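Local structure of PilM (Pseudomonas aeruginosa, 3HG9) at residues A79-D82 against T83-S87. The protein is of unknown function but is probably a component of a plasmid-encoded pilus system. Residues are numbered along the deposited sequence; the frame is centred on the assembly and turned at random.
Sequences AAVD and TGTES
The amide and hydroxyl of Thr-83 converge on the carbonyl oxygen of Ala-79 one turn back, as helix 77-83 runs out. The backbone bond is nearly straight, with Thr-83 N 3.0 Å from Ala-79 O. Thr-83 OG1 donates to the same Ala-79 O at a very short 2.5 Å. A chi1 of -20° nearly eclipses this hydroxyl with the residue's own N, which brings both donors onto one acceptor; the short length and the unusual torsion are doubtful in detail. The next helical bond is already failing: Gly-84 N reaches Ala-80 O only weakly, at 3.5 Å, and Gly-84 is the first residue to leave helical backbone angles.

Beyond it, the carbonyl of Asp-82 takes over as acceptor. Thr-85 N approaches Asp-82 O at 3.2 Å from above the carbonyl plane, 57° out of it. Thr-85 OG1 donates to that Asp-82 O as well, at 2.4 Å, a length too short to be taken literally. With chi1 at 43°, OG1 is flanked by both backbone branches of its own residue, a placement that turns it back toward the helix end. As modelled, each threonine directs its amide and hydroxyl at one carbonyl.

Apolar contact is slight. The methyl CG2 of Thr-85 comes 4.1 Å from CG1 of Val-81, the two side chains crossing at a slant. Both also pack against helix 12-31, Val-81 on Ala-16 and Thr-85 on Leu-20, and both touch Val-90 of the second subunit. Ser-87 OG is hydrogen-bonded to Asp-88 O of that subunit. The arrangement is a helix C-terminus closed by a type I-like beta turn over residues 82-85, where helix 77-83 passes into the linker to strand 88-94 at the interface with the second subunit.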
loop_
_atom_site.group_PDB
_atom_site.type_symbol
_atom_site.label_atom_id
_atom_site.label_comp_id
_atom_site.label_asym_id
_atom_site.label_seq_id
_atom_site.Cartn_x
_atom_site.Cartn_y
_atom_site.Cartn_z
ATOM N N ALA B 79 -12.336 2.055 9.539
ATOM C CA ALA B 79 -13.042 1.920 8.290
ATOM C C ALA B 79 -12.802 3.160 7.450
ATOM O O ALA B 79 -12.091 3.107 6.435
ATOM C CB ALA B 79 -14.505 1.705 8.546
ATOM N N ALA B 80 -13.347 4.291 7.896
ATOM C CA ALA B 80 -13.295 5.543 7.136
ATOM C C ALA B 80 -11.909 5.806 6.567
ATOM O O ALA B 80 -11.798 6.382 5.484
ATOM C CB ALA B 80 -13.722 6.700 8.004
ATOM N N VAL B 81 -10.854 5.392 7.282
ATOM C CA VAL B 81 -9.456 5.612 6.823
ATOM C C VAL B 81 -8.994 4.591 5.804
ATOM O O VAL B 81 -8.265 4.917 4.880
ATOM C CB VAL B 81 -8.445 5.488 7.979
ATOM C CG1 VAL B 81 -7.037 5.300 7.409
ATOM C CG2 VAL B 81 -8.531 6.748 8.910
ATOM N N ASP B 82 -9.361 3.329 6.031
ATOM C CA ASP B 82 -8.985 2.219 5.144
ATOM C C ASP B 82 -9.542 2.590 3.767
ATOM O O ASP B 82 -8.851 2.571 2.738
ATOM C CB ASP B 82 -9.632 0.980 5.769
ATOM C CG ASP B 82 -9.509 -0.278 4.953
ATOM O OD1 ASP B 82 -8.434 -0.958 5.043
ATOM O OD2 ASP B 82 -10.561 -0.660 4.353
ATOM N N THR B 83 -10.780 3.043 3.785
ATOM C CA THR B 83 -11.409 3.561 2.605
ATOM C C THR B 83 -10.609 4.598 1.835
ATOM O O THR B 83 -10.381 4.422 0.658
ATOM C CB THR B 83 -12.762 4.152 2.972
ATOM O OG1 THR B 83 -13.171 3.588 4.239
ATOM C CG2 THR B 83 -13.762 3.826 1.892
ATOM N N GLY B 84 -10.204 5.682 2.474
ATOM C CA GLY B 84 -9.540 6.759 1.745
ATOM C C GLY B 84 -8.106 6.488 1.354
ATOM O O GLY B 84 -7.396 7.395 0.914
ATOM N N THR B 85 -7.663 5.242 1.495
ATOM C CA THR B 85 -6.232 4.923 1.298
ATOM C C THR B 85 -5.941 4.184 -0.016
ATOM O O THR B 85 -5.196 4.695 -0.848
ATOM C CB THR B 85 -5.601 4.175 2.517
ATOM O OG1 THR B 85 -6.492 3.161 2.989
ATOM C CG2 THR B 85 -5.325 5.154 3.679
ATOM N N GLU B 86 -6.548 3.016 -0.202
ATOM C CA GLU B 86 -6.225 2.123 -1.317
ATOM C C GLU B 86 -5.492 0.865 -0.856
ATOM O O GLU B 86 -6.153 -0.122 -0.483
ATOM C CB GLU B 86 -5.418 2.803 -2.405
ATOM C CG GLU B 86 -6.245 3.353 -3.515
ATOM C CD GLU B 86 -5.432 3.350 -4.779
ATOM O OE1 GLU B 86 -5.821 4.018 -5.777
ATOM O OE2 GLU B 86 -4.379 2.654 -4.756
ATOM N N SER B 87 -4.156 0.891 -0.888
ATOM C CA SER B 87 -3.358 -0.170 -0.280
ATOM C C SER B 87 -2.492 -0.823 -1.325
ATOM O O SER B 87 -2.877 -0.919 -2.502
ATOM C CB SER B 87 -4.228 -1.223 0.413
ATOM O OG SER B 87 -3.518 -1.902 1.468
#